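Local coordinates for protein coronin (Toxoplasma gondii, PDB 4OZU) that probably binds actin filaments, as coronins generally do, this chain being the WD40 beta-propeller domain of the longer protein, at residues A[36-47]-A[83-92]. Sequence-based numbering, arbitrary orientation.
With ACT (acetate ion), chain C.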
loop_
_atom_site.group_PDB
_atom_site.type_symbol
_atom_site.label_atom_id
_atom_site.label_comp_id
_atom_site.label_asym_id
_atom_site.label_seq_id
_atom_site.Cartn_x
_atom_site.Cartn_y
_atom_site.Cartn_z
ATOM N N SER A 36 9.767 -0.774 -0.848
ATOM C CA SER A 36 8.317 -0.710 -1.052
ATOM C C SER A 36 7.842 -1.862 -1.943
ATOM O O SER A 36 8.660 -2.593 -2.502
ATOM C CB SER A 36 7.919 0.633 -1.667
ATOM O OG SER A 36 8.192 0.662 -3.054
ATOM N N CYS A 37 6.527 -2.027 -2.069
ATOM C CA CYS A 37 5.982 -3.165 -2.810
ATOM C C CYS A 37 6.370 -3.102 -4.298
ATOM O O CYS A 37 6.528 -4.140 -4.936
ATOM C CB CYS A 37 4.461 -3.249 -2.639
ATOM S SG CYS A 37 3.537 -1.752 -3.024
ATOM N N GLY A 38 6.550 -1.895 -4.831
ATOM C CA GLY A 38 7.152 -1.719 -6.145
ATOM C C GLY A 38 6.227 -1.161 -7.211
ATOM O O GLY A 38 6.662 -0.405 -8.080
ATOM N N LEU A 39 4.955 -1.537 -7.150
ATOM C CA LEU A 39 3.969 -1.071 -8.113
ATOM C C LEU A 39 2.906 -0.249 -7.414
ATOM O O LEU A 39 2.863 -0.170 -6.185
ATOM C CB LEU A 39 3.310 -2.252 -8.844
ATOM C CG LEU A 39 4.228 -3.342 -9.389
ATOM C CD1 LEU A 39 3.398 -4.486 -9.962
ATOM C CD2 LEU A 39 5.162 -2.780 -10.446
ATOM N N ALA A 40 2.046 0.365 -8.214
ATOM C CA ALA A 40 0.887 1.078 -7.706
ATOM C C ALA A 40 -0.245 0.982 -8.719
ATOM O O ALA A 40 -0.011 0.831 -9.916
ATOM C CB ALA A 40 1.224 2.526 -7.424
ATOM N N ALA A 41 -1.475 1.042 -8.228
ATOM C CA ALA A 41 -2.634 1.038 -9.105
ATOM C C ALA A 41 -3.777 1.790 -8.452
ATOM O O ALA A 41 -3.903 1.798 -7.227
ATOM C CB ALA A 41 -3.055 -0.397 -9.438
ATOM N N ASN A 42 -4.594 2.450 -9.267
ATOM C CA ASN A 42 -5.865 2.966 -8.789
ATOM C C ASN A 42 -6.967 2.320 -9.627
ATOM O O ASN A 42 -6.766 1.226 -10.152
ATOM C CB ASN A 42 -5.899 4.505 -8.812
ATOM C CG ASN A 42 -5.797 5.109 -10.211
ATOM O OD1 ASN A 42 -5.790 4.413 -11.230
ATOM N ND2 ASN A 42 -5.733 6.436 -10.251
ATOM N N THR A 43 -8.130 2.946 -9.746
ATOM C CA THR A 43 -9.233 2.283 -10.432
ATOM C C THR A 43 -9.051 2.275 -11.947
ATOM O O THR A 43 -9.776 1.571 -12.643
ATOM C CB THR A 43 -10.586 2.936 -10.106
ATOM O OG1 THR A 43 -10.564 4.320 -10.473
ATOM C CG2 THR A 43 -10.896 2.800 -8.623
ATOM N N GLU A 44 -8.078 3.039 -12.446
ATOM C CA GLU A 44 -7.907 3.237 -13.888
ATOM C C GLU A 44 -6.520 2.844 -14.387
ATOM O O GLU A 44 -6.389 2.292 -15.484
ATOM C CB GLU A 44 -8.172 4.704 -14.241
ATOM C CG GLU A 44 -8.050 5.064 -15.719
ATOM C CD GLU A 44 -9.296 4.720 -16.507
ATOM O OE1 GLU A 44 -10.203 4.071 -15.941
ATOM O OE2 GLU A 44 -9.372 5.107 -17.693
ATOM N N TYR A 45 -5.495 3.126 -13.589
ATOM C CA TYR A 45 -4.107 3.019 -14.044
ATOM C C TYR A 45 -3.255 2.087 -13.195
ATOM O O TYR A 45 -3.543 1.837 -12.026
ATOM C CB TYR A 45 -3.431 4.396 -14.057
ATOM C CG TYR A 45 -4.174 5.447 -14.836
ATOM C CD1 TYR A 45 -4.372 5.310 -16.199
ATOM C CD2 TYR A 45 -4.660 6.591 -14.214
ATOM C CE1 TYR A 45 -5.055 6.259 -16.921
ATOM C CE2 TYR A 45 -5.341 7.555 -14.929
ATOM C CZ TYR A 45 -5.538 7.378 -16.286
ATOM O OH TYR A 45 -6.212 8.318 -17.027
ATOM N N ILE A 46 -2.187 1.599 -13.813
ATOM C CA ILE A 46 -1.126 0.879 -13.131
ATOM C C ILE A 46 0.158 1.686 -13.296
ATOM O O ILE A 46 0.455 2.136 -14.399
ATOM C CB ILE A 46 -0.916 -0.538 -13.722
ATOM C CG1 ILE A 46 -2.198 -1.372 -13.625
ATOM C CG2 ILE A 46 0.239 -1.248 -13.031
ATOM C CD1 ILE A 46 -2.178 -2.612 -14.506
ATOM N N ALA A 47 0.909 1.867 -12.215
ATOM C CA ALA A 47 2.228 2.488 -12.297
ATOM C C ALA A 47 3.287 1.424 -12.062
ATOM O O ALA A 47 3.208 0.670 -11.092
ATOM C CB ALA A 47 2.362 3.614 -11.283
ATOM N N GLN A 83 11.776 4.931 -5.634
ATOM C CA GLN A 83 11.732 4.081 -4.442
ATOM C C GLN A 83 10.320 3.714 -4.007
ATOM O O GLN A 83 10.114 2.675 -3.378
ATOM C CB GLN A 83 12.446 4.767 -3.283
ATOM C CG GLN A 83 13.939 4.925 -3.519
ATOM C CD GLN A 83 14.651 3.593 -3.668
ATOM O OE1 GLN A 83 15.304 3.334 -4.681
ATOM N NE2 GLN A 83 14.528 2.740 -2.657
ATOM N N ASP A 84 9.355 4.573 -4.314
ATOM C CA ASP A 84 7.971 4.312 -3.954
ATOM C C ASP A 84 7.045 5.123 -4.847
ATOM O O ASP A 84 7.398 6.198 -5.327
ATOM C CB ASP A 84 7.706 4.648 -2.477
ATOM C CG ASP A 84 6.387 4.066 -1.962
ATOM O OD1 ASP A 84 5.899 3.074 -2.551
ATOM O OD2 ASP A 84 5.840 4.591 -0.957
ATOM N N THR A 85 5.852 4.590 -5.060
ATOM C CA THR A 85 4.849 5.232 -5.894
ATOM C C THR A 85 3.496 4.981 -5.245
ATOM O O THR A 85 3.243 3.880 -4.778
ATOM C CB THR A 85 4.824 4.672 -7.339
ATOM O OG1 THR A 85 6.122 4.786 -7.940
ATOM C CG2 THR A 85 3.815 5.426 -8.181
ATOM N N ASN A 86 2.633 5.991 -5.220
ATOM C CA ASN A 86 1.268 5.806 -4.732
ATOM C C ASN A 86 0.303 6.777 -5.394
ATOM O O ASN A 86 0.547 7.981 -5.439
ATOM C CB ASN A 86 1.199 5.963 -3.209
ATOM C CG ASN A 86 1.380 4.642 -2.474
ATOM O OD1 ASN A 86 0.661 3.670 -2.725
ATOM N ND2 ASN A 86 2.352 4.598 -1.573
ATOM N N PHE A 87 -0.790 6.238 -5.920
ATOM C CA PHE A 87 -1.878 7.066 -6.419
ATOM C C PHE A 87 -2.633 7.734 -5.276
ATOM O O PHE A 87 -2.709 7.194 -4.166
ATOM C CB PHE A 87 -2.848 6.232 -7.245
ATOM C CG PHE A 87 -2.306 5.833 -8.585
ATOM C CD1 PHE A 87 -2.433 6.677 -9.670
ATOM C CD2 PHE A 87 -1.656 4.621 -8.755
ATOM C CE1 PHE A 87 -1.933 6.320 -10.904
ATOM C CE2 PHE A 87 -1.153 4.258 -9.995
ATOM C CZ PHE A 87 -1.294 5.112 -11.067
ATOM N N SER A 88 -3.190 8.906 -5.551
ATOM C CA SER A 88 -4.077 9.561 -4.601
ATOM C C SER A 88 -5.281 8.679 -4.305
ATOM O O SER A 88 -5.773 7.983 -5.189
ATOM C CB SER A 88 -4.564 10.898 -5.142
ATOM O OG SER A 88 -5.652 11.379 -4.372
ATOM N N PRO A 89 -5.772 8.711 -3.062
ATOM C CA PRO A 89 -6.994 7.955 -2.769
ATOM C C PRO A 89 -8.247 8.543 -3.404
ATOM O O PRO A 89 -9.288 7.875 -3.425
ATOM C CB PRO A 89 -7.104 8.037 -1.234
ATOM C CG PRO A 89 -5.797 8.528 -0.752
ATOM C CD PRO A 89 -5.211 9.340 -1.858
ATOM N N PHE A 90 -8.160 9.780 -3.886
ATOM C CA PHE A 90 -9.350 10.521 -4.296
ATOM C C PHE A 90 -9.365 10.946 -5.758
ATOM O O PHE A 90 -10.403 10.911 -6.403
ATOM C CB PHE A 90 -9.489 11.754 -3.418
ATOM C CG PHE A 90 -9.293 11.464 -1.962
ATOM C CD1 PHE A 90 -10.176 10.637 -1.284
ATOM C CD2 PHE A 90 -8.225 12.009 -1.273
ATOM C CE1 PHE A 90 -9.990 10.363 0.048
ATOM C CE2 PHE A 90 -8.045 11.740 0.069
ATOM C CZ PHE A 90 -8.923 10.918 0.724
ATOM N N TYR A 91 -8.207 11.351 -6.263
ATOM C CA TYR A 91 -8.107 11.986 -7.569
ATOM C C TYR A 91 -7.401 11.063 -8.544
ATOM O O TYR A 91 -6.223 10.738 -8.376
ATOM C CB TYR A 91 -7.385 13.322 -7.425
ATOM C CG TYR A 91 -7.969 14.129 -6.288
ATOM C CD1 TYR A 91 -9.330 14.396 -6.235
ATOM C CD2 TYR A 91 -7.178 14.576 -5.241
ATOM C CE1 TYR A 91 -9.876 15.112 -5.190
ATOM C CE2 TYR A 91 -7.719 15.292 -4.189
ATOM C CZ TYR A 91 -9.065 15.557 -4.168
ATOM O OH TYR A 91 -9.606 16.268 -3.119
ATOM N N ARG A 92 -8.156 10.632 -9.548
ATOM C CA ARG A 92 -7.734 9.580 -10.457
ATOM C C ARG A 92 -6.458 9.896 -11.227
ATOM O O ARG A 92 -5.739 8.985 -11.643
ATOM C CB ARG A 92 -8.848 9.290 -11.456
ATOM C CG ARG A 92 -8.549 8.101 -12.328
ATOM C CD ARG A 92 -9.706 7.144 -12.371
ATOM N NE ARG A 92 -10.642 7.486 -13.439
ATOM C CZ ARG A 92 -11.924 7.795 -13.260
ATOM N NH1 ARG A 92 -12.468 7.811 -12.047
ATOM N NH2 ARG A 92 -12.677 8.087 -14.310
HETATM C C ACT C . -9.488 6.595 -8.219
HETATM O O ACT C . -10.360 6.823 -9.084
HETATM O OXT ACT C . -9.004 5.446 -8.219
HETATM C CH3 ACT C . -9.057 7.641 -7.237
HETATM O O HOH W 1 5.778 1.076 -4.756
HETATM O O HOH W 2 7.142 2.267 -6.923
HETATM O O HOH W 3 1.902 1.276 -4.203
HETATM O O HOH W 4 -5.544 8.236 -7.894
#
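Phe-87 drives its ring into the beta-hairpin of strands 40-41 and 45-47, where a flat, wholly apolar group can be packed on several sides at once. Ala-40 CB meets CD2 of Phe-87 and Ala-47 CB meets CE2 of Phe-87, each at 3.8 Å, while Tyr-45 CB closes on CZ; the two alanines are small enough to let the ring reach the backbone, and Ala-40 O sits at its edge. Over one face, offset toward the rim, lies the amide of Asn-42, with its plane turned 31° from the ring.

That amide works in two directions. Its CG is tucked between the backbone N and the carbonyl carbon (chi1 64°), which turns OD1 back to the hairpin turn and ND2 across the interface. Asn-42 OD1 accepts from Glu-44 N and, nearly in line with its C=O, from Tyr-45 N at 2.7 Å; the first bond makes an Asx turn, the second an Asx motif. Asn-42 ND2 donates to Arg-92 O at 2.9 Å, a bent bond (132°) lying in the amide plane, and to a water that lies within hydrogen-bonding distance of Ser-88 O and Tyr-91 O. Arg-92 then lays its CD against Glu-44 CB at 3.4 Å; Glu-44 itself forms a salt bridge with Arg-62. An acetate, probably from the crystallisation liquor, accepts from Thr-43 N beside this corner.

At the far end, Ser-36 OG donates to Gln-83 O (2.8 Å), and one water links Gly-38 N to Asp-84 OD1; Asp-84 OD2 is held by Ala-136 N of the next blade.

The axes of the short strand segments 45-47 and 83-87 approach to 8.5 Å and run nearly antiparallel; strand 83-87 is the edge strand of its sheet and faces the hairpin whose outermost strand is 40-41. Neighbouring propeller blades are therefore joined by an apolar plug between polar ends, with side chains and waters replacing strand-to-strand backbone bonds.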